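Local structure of N-alpha-acetyltransferase 35, NatC auxiliary subunit (Saccharomyces cerevisiae, 6YGA) at residues T322-Q334 against W398-R410. The protein serves as the auxiliary subunit of the NatC complex, which acetylates protein N-termini, including the N-terminal methionine of the L-A virus Gag protein. Sequence-based numbering, arbitrary orientation.
With EDO (1,2-ethanediol), chain C; EDO (1,2-ethanediol), chain X; EDO (1,2-ethanediol), chain D.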
ATOM      1  N   THR B 322     -11.734   4.895 -22.345  1.00 38.31           N
ATOM      2  CA  THR B 322     -10.649   5.040 -21.377  1.00 37.99           C
ATOM      3  C   THR B 322     -11.184   5.042 -19.950  1.00 37.51           C
ATOM      4  O   THR B 322     -10.584   4.435 -19.055  1.00 36.26           O
ATOM      5  CB  THR B 322      -9.856   6.323 -21.638  1.00 40.26           C
ATOM      6  OG1 THR B 322     -10.732   7.456 -21.560  1.00 42.17           O
ATOM      7  CG2 THR B 322      -9.198   6.284 -23.003  1.00 39.24           C
ATOM      8  N   TYR B 323     -12.311   5.722 -19.722  1.00 36.64           N
ATOM      9  CA  TYR B 323     -12.882   5.801 -18.381  1.00 36.19           C
ATOM     10  C   TYR B 323     -13.221   4.412 -17.849  1.00 36.53           C
ATOM     11  O   TYR B 323     -12.859   4.061 -16.719  1.00 34.73           O
ATOM     12  CB  TYR B 323     -14.116   6.707 -18.408  1.00 37.42           C
ATOM     13  CG  TYR B 323     -14.879   6.823 -17.106  1.00 39.24           C
ATOM     14  CD1 TYR B 323     -14.527   7.768 -16.150  1.00 39.18           C
ATOM     15  CD2 TYR B 323     -15.971   6.007 -16.849  1.00 43.00           C
ATOM     16  CE1 TYR B 323     -15.233   7.882 -14.964  1.00 38.37           C
ATOM     17  CE2 TYR B 323     -16.682   6.113 -15.670  1.00 43.72           C
ATOM     18  CZ  TYR B 323     -16.310   7.051 -14.732  1.00 42.50           C
ATOM     19  OH  TYR B 323     -17.022   7.151 -13.558  1.00 45.60           O
ATOM     20  N   GLN B 324     -13.896   3.598 -18.664  1.00 37.62           N
ATOM     21  CA  GLN B 324     -14.241   2.242 -18.242  1.00 38.13           C
ATOM     22  C   GLN B 324     -13.015   1.340 -18.172  1.00 39.83           C
ATOM     23  O   GLN B 324     -12.992   0.392 -17.376  1.00 40.13           O
ATOM     24  CB  GLN B 324     -15.289   1.650 -19.184  1.00 39.69           C
ATOM     25  CG  GLN B 324     -16.638   2.359 -19.138  1.00 42.25           C
ATOM     26  CD  GLN B 324     -17.483   1.955 -17.939  1.00 45.17           C
ATOM     27  OE1 GLN B 324     -16.997   1.897 -16.809  1.00 47.09           O
ATOM     28  NE2 GLN B 324     -18.756   1.668 -18.185  1.00 44.52           N
ATOM     29  N   PHE B 325     -11.993   1.608 -18.989  1.00 37.85           N
ATOM     30  CA  PHE B 325     -10.743   0.869 -18.847  1.00 38.22           C
ATOM     31  C   PHE B 325     -10.114   1.134 -17.487  1.00 38.29           C
ATOM     32  O   PHE B 325      -9.653   0.204 -16.815  1.00 40.99           O
ATOM     33  CB  PHE B 325      -9.772   1.232 -19.972  1.00 39.16           C
ATOM     34  CG  PHE B 325      -8.446   0.515 -19.885  1.00 41.84           C
ATOM     35  CD1 PHE B 325      -7.395   1.051 -19.152  1.00 41.72           C
ATOM     36  CD2 PHE B 325      -8.249  -0.692 -20.539  1.00 40.61           C
ATOM     37  CE1 PHE B 325      -6.180   0.395 -19.068  1.00 40.94           C
ATOM     38  CE2 PHE B 325      -7.034  -1.351 -20.460  1.00 40.92           C
ATOM     39  CZ  PHE B 325      -5.999  -0.807 -19.723  1.00 41.00           C
ATOM     40  N   ALA B 326     -10.093   2.398 -17.060  1.00 36.08           N
ATOM     41  CA  ALA B 326      -9.554   2.720 -15.743  1.00 35.45           C
ATOM     42  C   ALA B 326     -10.403   2.131 -14.624  1.00 36.36           C
ATOM     43  O   ALA B 326      -9.877   1.814 -13.554  1.00 39.41           O
ATOM     44  CB  ALA B 326      -9.438   4.233 -15.574  1.00 33.18           C
ATOM     45  N   LYS B 327     -11.709   1.978 -14.847  1.00 36.00           N
ATOM     46  CA  LYS B 327     -12.575   1.482 -13.782  1.00 37.16           C
ATOM     47  C   LYS B 327     -12.420  -0.017 -13.576  1.00 36.99           C
ATOM     48  O   LYS B 327     -12.703  -0.518 -12.483  1.00 38.92           O
ATOM     49  CB  LYS B 327     -14.036   1.819 -14.084  1.00 41.87           C
ATOM     50  CG  LYS B 327     -14.376   3.288 -13.915  1.00 48.43           C
ATOM     51  CD  LYS B 327     -14.834   3.605 -12.496  1.00 55.08           C
ATOM     52  CE  LYS B 327     -16.213   3.017 -12.220  1.00 61.16           C
ATOM     53  NZ  LYS B 327     -16.744   3.388 -10.876  1.00 64.63           N
ATOM     54  N   PHE B 328     -11.969  -0.748 -14.599  1.00 36.13           N
ATOM     55  CA  PHE B 328     -11.998  -2.201 -14.567  1.00 35.15           C
ATOM     56  C   PHE B 328     -10.643  -2.883 -14.709  1.00 37.29           C
ATOM     57  O   PHE B 328     -10.523  -4.041 -14.296  1.00 38.90           O
ATOM     58  CB  PHE B 328     -12.921  -2.741 -15.673  1.00 34.25           C
ATOM     59  CG  PHE B 328     -14.387  -2.584 -15.378  1.00 36.67           C
ATOM     60  CD1 PHE B 328     -15.054  -3.520 -14.603  1.00 36.95           C
ATOM     61  CD2 PHE B 328     -15.103  -1.509 -15.884  1.00 37.54           C
ATOM     62  CE1 PHE B 328     -16.407  -3.387 -14.332  1.00 35.77           C
ATOM     63  CE2 PHE B 328     -16.457  -1.369 -15.616  1.00 37.01           C
ATOM     64  CZ  PHE B 328     -17.109  -2.310 -14.839  1.00 36.18           C
ATOM     65  N   PHE B 329      -9.627  -2.220 -15.270  1.00 37.33           N
ATOM     66  CA  PHE B 329      -8.388  -2.936 -15.571  1.00 41.14           C
ATOM     67  C   PHE B 329      -7.669  -3.385 -14.308  1.00 41.01           C
ATOM     68  O   PHE B 329      -6.941  -4.383 -14.332  1.00 41.50           O
ATOM     69  CB  PHE B 329      -7.462  -2.073 -16.434  1.00 43.40           C
ATOM     70  CG  PHE B 329      -6.445  -1.288 -15.649  1.00 40.71           C
ATOM     71  CD1 PHE B 329      -6.804  -0.111 -15.015  1.00 38.72           C
ATOM     72  CD2 PHE B 329      -5.126  -1.715 -15.562  1.00 37.89           C
ATOM     73  CE1 PHE B 329      -5.872   0.622 -14.296  1.00 39.34           C
ATOM     74  CE2 PHE B 329      -4.189  -0.989 -14.844  1.00 35.40           C
ATOM     75  CZ  PHE B 329      -4.562   0.183 -14.211  1.00 37.05           C
ATOM     76  N   ASN B 330      -7.872  -2.677 -13.197  1.00 42.03           N
ATOM     77  CA  ASN B 330      -7.175  -2.945 -11.945  1.00 41.71           C
ATOM     78  C   ASN B 330      -8.156  -3.185 -10.803  1.00 43.98           C
ATOM     79  O   ASN B 330      -7.812  -2.987  -9.636  1.00 44.89           O
ATOM     80  CB  ASN B 330      -6.236  -1.781 -11.616  1.00 40.49           C
ATOM     81  CG  ASN B 330      -5.192  -2.134 -10.574  1.00 40.99           C
ATOM     82  OD1 ASN B 330      -4.745  -3.276 -10.491  1.00 46.75           O
ATOM     83  ND2 ASN B 330      -4.811  -1.155  -9.762  1.00 36.38           N
ATOM     84  N   LYS B 331      -9.374  -3.618 -11.120  1.00 45.46           N
ATOM     85  CA  LYS B 331     -10.466  -3.644 -10.152  1.00 43.33           C
ATOM     86  C   LYS B 331     -10.735  -5.023  -9.574  1.00 46.22           C
ATOM     87  O   LYS B 331     -10.998  -5.143  -8.375  1.00 46.29           O
ATOM     88  CB  LYS B 331     -11.748  -3.113 -10.802  1.00 40.33           C
ATOM     89  CG  LYS B 331     -12.908  -2.905  -9.845  1.00 40.86           C
ATOM     90  CD  LYS B 331     -12.523  -1.987  -8.689  1.00 45.23           C
ATOM     91  CE  LYS B 331     -12.074  -0.605  -9.163  1.00 47.84           C
ATOM     92  NZ  LYS B 331     -13.142   0.152  -9.873  1.00 49.39           N
ATOM     93  N   LEU B 332     -10.698  -6.067 -10.403  1.00 48.97           N
ATOM     94  CA  LEU B 332     -11.029  -7.402  -9.922  1.00 51.30           C
ATOM     95  C   LEU B 332      -9.911  -7.971  -9.057  1.00 54.95           C
ATOM     96  O   LEU B 332     -10.176  -8.627  -8.042  1.00 56.80           O
ATOM     97  CB  LEU B 332     -11.332  -8.310 -11.108  1.00 51.61           C
ATOM     98  CG  LEU B 332     -12.571  -7.853 -11.879  1.00 50.74           C
ATOM     99  CD1 LEU B 332     -12.762  -8.698 -13.111  1.00 53.99           C
ATOM    100  CD2 LEU B 332     -13.799  -7.922 -10.988  1.00 48.12           C
ATOM    101  N   GLU B 333      -8.659  -7.732  -9.438  1.00 57.25           N
ATOM    102  CA  GLU B 333      -7.524  -8.084  -8.599  1.00 60.25           C
ATOM    103  C   GLU B 333      -6.382  -7.129  -8.905  1.00 55.09           C
ATOM    104  O   GLU B 333      -6.323  -6.521  -9.978  1.00 55.41           O
ATOM    105  CB  GLU B 333      -7.089  -9.542  -8.800  1.00 68.59           C
ATOM    106  CG  GLU B 333      -6.532  -9.852 -10.177  1.00 76.52           C
ATOM    107  CD  GLU B 333      -6.135 -11.309 -10.331  1.00 85.67           C
ATOM    108  OE1 GLU B 333      -6.490 -12.124  -9.453  1.00 88.03           O
ATOM    109  OE2 GLU B 333      -5.465 -11.640 -11.332  1.00 92.73           O
ATOM    110  N   GLN B 334      -5.474  -6.999  -7.942  1.00 50.10           N
ATOM    111  CA  GLN B 334      -4.385  -6.040  -8.060  1.00 45.53           C
ATOM    112  C   GLN B 334      -3.403  -6.474  -9.142  1.00 41.88           C
ATOM    113  O   GLN B 334      -2.879  -7.590  -9.108  1.00 43.58           O
ATOM    114  CB  GLN B 334      -3.671  -5.891  -6.716  1.00 47.34           C
ATOM    115  CG  GLN B 334      -2.565  -4.850  -6.707  1.00 48.76           C
ATOM    116  CD  GLN B 334      -2.101  -4.508  -5.304  1.00 49.03           C
ATOM    117  OE1 GLN B 334      -2.912  -4.329  -4.396  1.00 48.45           O
ATOM    118  NE2 GLN B 334      -0.789  -4.420  -5.121  1.00 49.65           N
ATOM    119  N   TRP B 398      -7.222  11.478 -11.300  1.00 37.77           N
ATOM    120  CA  TRP B 398      -8.213  10.430 -11.084  1.00 36.13           C
ATOM    121  C   TRP B 398      -7.826   9.151 -11.819  1.00 37.54           C
ATOM    122  O   TRP B 398      -7.959   8.050 -11.275  1.00 41.37           O
ATOM    123  CB  TRP B 398      -9.597  10.916 -11.524  1.00 33.58           C
ATOM    124  CG  TRP B 398     -10.671   9.882 -11.378  1.00 31.66           C
ATOM    125  CD1 TRP B 398     -11.481   9.685 -10.296  1.00 30.20           C
ATOM    126  CD2 TRP B 398     -11.044   8.891 -12.344  1.00 30.19           C
ATOM    127  NE1 TRP B 398     -12.337   8.636 -10.530  1.00 29.88           N
ATOM    128  CE2 TRP B 398     -12.089   8.132 -11.780  1.00 32.62           C
ATOM    129  CE3 TRP B 398     -10.598   8.576 -13.631  1.00 29.31           C
ATOM    130  CZ2 TRP B 398     -12.696   7.074 -12.460  1.00 32.10           C
ATOM    131  CZ3 TRP B 398     -11.201   7.525 -14.305  1.00 29.71           C
ATOM    132  CH2 TRP B 398     -12.237   6.787 -13.718  1.00 30.61           C
ATOM    133  N   TYR B 399      -7.341   9.277 -13.057  1.00 35.75           N
ATOM    134  CA  TYR B 399      -6.906   8.101 -13.806  1.00 37.13           C
ATOM    135  C   TYR B 399      -5.709   7.439 -13.137  1.00 36.75           C
ATOM    136  O   TYR B 399      -5.643   6.209 -13.028  1.00 34.93           O
ATOM    137  CB  TYR B 399      -6.560   8.486 -15.245  1.00 39.56           C
ATOM    138  CG  TYR B 399      -7.741   8.546 -16.187  1.00 41.74           C
ATOM    139  CD1 TYR B 399      -8.166   7.412 -16.870  1.00 41.13           C
ATOM    140  CD2 TYR B 399      -8.423   9.736 -16.401  1.00 40.99           C
ATOM    141  CE1 TYR B 399      -9.242   7.459 -17.732  1.00 42.49           C
ATOM    142  CE2 TYR B 399      -9.503   9.794 -17.264  1.00 41.34           C
ATOM    143  CZ  TYR B 399      -9.907   8.651 -17.926  1.00 43.07           C
ATOM    144  OH  TYR B 399     -10.978   8.693 -18.788  1.00 43.65           O
ATOM    145  N   GLN B 400      -4.745   8.248 -12.690  1.00 38.23           N
ATOM    146  CA  GLN B 400      -3.535   7.706 -12.084  1.00 39.98           C
ATOM    147  C   GLN B 400      -3.847   6.967 -10.789  1.00 40.09           C
ATOM    148  O   GLN B 400      -3.210   5.955 -10.476  1.00 38.34           O
ATOM    149  CB  GLN B 400      -2.526   8.832 -11.842  1.00 42.56           C
ATOM    150  CG  GLN B 400      -1.194   8.370 -11.279  1.00 49.18           C
ATOM    151  CD  GLN B 400      -0.067   9.349 -11.561  1.00 55.80           C
ATOM    152  OE1 GLN B 400      -0.093  10.080 -12.553  1.00 59.07           O
ATOM    153  NE2 GLN B 400       0.933   9.364 -10.686  1.00 56.01           N
ATOM    154  N   ASN B 401      -4.834   7.448 -10.030  1.00 40.32           N
ATOM    155  CA  ASN B 401      -5.208   6.778  -8.790  1.00 39.17           C
ATOM    156  C   ASN B 401      -5.747   5.374  -9.035  1.00 39.00           C
ATOM    157  O   ASN B 401      -5.677   4.530  -8.135  1.00 39.72           O
ATOM    158  CB  ASN B 401      -6.236   7.621  -8.032  1.00 39.14           C
ATOM    159  CG  ASN B 401      -6.584   7.037  -6.683  1.00 39.04           C
ATOM    160  OD1 ASN B 401      -5.768   7.044  -5.761  1.00 42.97           O
ATOM    161  ND2 ASN B 401      -7.803   6.535  -6.555  1.00 34.18           N
ATOM    162  N   CYS B 402      -6.261   5.097 -10.237  1.00 38.32           N
ATOM    163  CA  CYS B 402      -6.829   3.781 -10.514  1.00 37.58           C
ATOM    164  C   CYS B 402      -5.776   2.682 -10.493  1.00 39.95           C
ATOM    165  O   CYS B 402      -6.103   1.529 -10.194  1.00 41.77           O
ATOM    166  CB  CYS B 402      -7.548   3.781 -11.862  1.00 38.39           C
ATOM    167  SG  CYS B 402      -9.028   4.801 -11.895  1.00 39.98           S
ATOM    168  N   SER B 403      -4.522   3.000 -10.806  1.00 38.92           N
ATOM    169  CA  SER B 403      -3.484   1.981 -10.834  1.00 41.27           C
ATOM    170  C   SER B 403      -2.718   1.881  -9.520  1.00 40.91           C
ATOM    171  O   SER B 403      -1.642   1.275  -9.489  1.00 42.04           O
ATOM    172  CB  SER B 403      -2.515   2.241 -11.988  1.00 42.44           C
ATOM    173  OG  SER B 403      -1.639   3.301 -11.670  1.00 47.97           O
ATOM    174  N   GLN B 404      -3.240   2.458  -8.440  1.00 39.95           N
ATOM    175  CA  GLN B 404      -2.621   2.294  -7.136  1.00 41.14           C
ATOM    176  C   GLN B 404      -3.011   0.942  -6.543  1.00 42.95           C
ATOM    177  O   GLN B 404      -3.909   0.256  -7.037  1.00 44.31           O
ATOM    178  CB  GLN B 404      -3.027   3.433  -6.200  1.00 39.41           C
ATOM    179  CG  GLN B 404      -2.682   4.818  -6.729  1.00 39.64           C
ATOM    180  CD  GLN B 404      -1.212   4.954  -7.073  1.00 43.81           C
ATOM    181  OE1 GLN B 404      -0.343   4.564  -6.294  1.00 44.92           O
ATOM    182  NE2 GLN B 404      -0.928   5.494  -8.254  1.00 44.76           N
ATOM    183  N   ASN B 405      -2.323   0.550  -5.470  1.00 43.37           N
ATOM    184  CA  ASN B 405      -2.689  -0.698  -4.819  1.00 42.20           C
ATOM    185  C   ASN B 405      -4.039  -0.549  -4.115  1.00 40.86           C
ATOM    186  O   ASN B 405      -4.604   0.545  -4.013  1.00 37.92           O
ATOM    187  CB  ASN B 405      -1.602  -1.156  -3.841  1.00 42.26           C
ATOM    188  CG  ASN B 405      -1.419  -0.212  -2.664  1.00 43.35           C
ATOM    189  OD1 ASN B 405      -2.286  -0.101  -1.795  1.00 44.38           O
ATOM    190  ND2 ASN B 405      -0.267   0.446  -2.611  1.00 42.60           N
ATOM    191  N   THR B 406      -4.553  -1.676  -3.618  1.00 40.72           N
ATOM    192  CA  THR B 406      -5.929  -1.725  -3.133  1.00 40.75           C
ATOM    193  C   THR B 406      -6.161  -0.846  -1.908  1.00 39.99           C
ATOM    194  O   THR B 406      -7.303  -0.443  -1.661  1.00 39.66           O
ATOM    195  CB  THR B 406      -6.329  -3.174  -2.833  1.00 42.04           C
ATOM    196  OG1 THR B 406      -7.740  -3.239  -2.590  1.00 44.07           O
ATOM    197  CG2 THR B 406      -5.585  -3.702  -1.615  1.00 42.01           C
ATOM    198  N   CYS B 407      -5.114  -0.526  -1.147  1.00 39.85           N
ATOM    199  CA  CYS B 407      -5.242   0.389  -0.020  1.00 40.59           C
ATOM    200  C   CYS B 407      -5.063   1.844  -0.444  1.00 42.81           C
ATOM    201  O   CYS B 407      -5.864   2.705  -0.065  1.00 42.29           O
ATOM    202  CB  CYS B 407      -4.231   0.031   1.069  1.00 42.17           C
ATOM    203  SG  CYS B 407      -4.559  -1.539   1.887  1.00 44.91           S
ATOM    204  N   ARG B 408      -4.017   2.133  -1.225  1.00 41.79           N
ATOM    205  CA  ARG B 408      -3.796   3.500  -1.685  1.00 38.92           C
ATOM    206  C   ARG B 408      -4.920   3.972  -2.596  1.00 38.35           C
ATOM    207  O   ARG B 408      -5.180   5.178  -2.684  1.00 37.76           O
ATOM    208  CB  ARG B 408      -2.456   3.604  -2.413  1.00 39.81           C
ATOM    209  CG  ARG B 408      -1.243   3.401  -1.526  1.00 44.28           C
ATOM    210  CD  ARG B 408      -1.014   4.593  -0.618  1.00 43.57           C
ATOM    211  NE  ARG B 408       0.207   4.454   0.170  1.00 46.61           N
ATOM    212  CZ  ARG B 408       0.783   5.451   0.832  1.00 46.03           C
ATOM    213  NH1 ARG B 408       0.250   6.665   0.796  1.00 46.25           N
ATOM    214  NH2 ARG B 408       1.894   5.238   1.524  1.00 43.70           N
ATOM    215  N   TYR B 409      -5.586   3.045  -3.286  1.00 37.43           N
ATOM    216  CA  TYR B 409      -6.704   3.416  -4.145  1.00 36.97           C
ATOM    217  C   TYR B 409      -7.773   4.157  -3.353  1.00 37.28           C
ATOM    218  O   TYR B 409      -8.239   5.224  -3.763  1.00 36.62           O
ATOM    219  CB  TYR B 409      -7.276   2.164  -4.815  1.00 35.00           C
ATOM    220  CG  TYR B 409      -8.517   2.390  -5.649  1.00 34.78           C
ATOM    221  CD1 TYR B 409      -8.472   3.147  -6.817  1.00 36.49           C
ATOM    222  CD2 TYR B 409      -9.731   1.828  -5.278  1.00 33.00           C
ATOM    223  CE1 TYR B 409      -9.610   3.343  -7.584  1.00 36.15           C
ATOM    224  CE2 TYR B 409     -10.869   2.016  -6.035  1.00 33.16           C
ATOM    225  CZ  TYR B 409     -10.806   2.772  -7.185  1.00 37.13           C
ATOM    226  OH  TYR B 409     -11.949   2.953  -7.933  1.00 40.10           O
ATOM    227  N   ARG B 410      -8.157   3.614  -2.196  1.00 37.07           N
ATOM    228  CA  ARG B 410      -9.156   4.292  -1.376  1.00 34.87           C
ATOM    229  C   ARG B 410      -8.595   5.575  -0.778  1.00 37.33           C
ATOM    230  O   ARG B 410      -9.315   6.574  -0.653  1.00 38.81           O
ATOM    231  CB  ARG B 410      -9.663   3.364  -0.275  1.00 30.55           C
ATOM    232  CG  ARG B 410     -10.705   4.008   0.623  1.00 31.19           C
ATOM    233  CD  ARG B 410     -11.291   3.022   1.613  1.00 34.61           C
ATOM    234  NE  ARG B 410     -12.454   3.583   2.294  1.00 37.47           N
ATOM    235  CZ  ARG B 410     -12.396   4.250   3.441  1.00 40.53           C
ATOM    236  NH1 ARG B 410     -11.228   4.443   4.043  1.00 39.71           N
ATOM    237  NH2 ARG B 410     -13.508   4.726   3.983  1.00 39.80           N
TER
HETATM  238  C1  EDO C 824     -16.736  -0.551 -11.667  1.00 67.99           C
HETATM  239  O1  EDO C 824     -16.055  -0.517 -10.408  1.00 69.22           O
HETATM  240  C2  EDO C 824     -18.171  -0.073 -11.480  1.00 67.69           C
HETATM  241  O2  EDO C 824     -18.826  -0.005 -12.753  1.00 68.10           O
HETATM  242  C1  EDO X 813      -2.437   8.632  -1.318  1.00 70.66           C
HETATM  243  O1  EDO X 813      -2.070   8.372   0.043  1.00 71.92           O
HETATM  244  C2  EDO X 813      -2.877   7.331  -1.981  1.00 68.67           C
HETATM  245  O2  EDO X 813      -3.222   7.564  -3.352  1.00 67.32           O
HETATM  246  C1  EDO D 823     -13.331   7.217   7.134  1.00 68.72           C
HETATM  247  O1  EDO D 823     -14.173   6.074   6.960  1.00 66.40           O
HETATM  248  C2  EDO D 823     -11.987   6.988   6.449  1.00 70.16           C
HETATM  249  O2  EDO D 823     -11.291   5.911   7.087  1.00 70.04           O
HETATM  250  O   HOH W   1     -10.643   2.092 -10.737  1.00 54.00           O
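The amide nitrogen of Asn330 ties segment 322-334 to the turn joining helices 386-402 and 406-429. Its ND2 gives a nearly straight bond (175°) to Cys402 O at 3.0 Å, in the amide plane of Asn330 and on a lone pair of the carbonyl; a weak, bent second bond goes to Gln404 O. With CG anti to the backbone N (chi1 -163°), this short amide donates to the carbonyls while OD1 accepts from Arg335 N. The longer, extended Gln334 lies beside Asn405 and spans to the start of helix 406-429, where Thr406 N approaches its OE1 at 3.2 Å from above the amide plane. Asn405 suits the N-cap: OD1 takes the amide hydrogens of Cys407 and Arg408, and ND2 is hydrogen-bonded to Asp176.

Between the helices, the single methyl of Ala326 faces Cys402, its CB 3.7 Å from both Tyr399 CD1 and Cys402 SG. The Tyr323 and Trp398 rings lie in almost parallel planes (5°) yet scarcely overlap; Tyr323 CE1 meets Trp398 CH2 at 3.4 Å. A water bridges the segments, donating to Ala326 O and Tyr409 OH, which also bonds Glu449; Lys331, curled back, gives NZ to Lys327 O and, weakly, to this water.

Within the TPR-like region, apolar packing thus joins the helices, while side-chain amides satisfy backbone groups where helical bonding breaks off, probably fixing the turn beside the Naa30 subunit, whose Phe142 packs on Gln334 and Asn405.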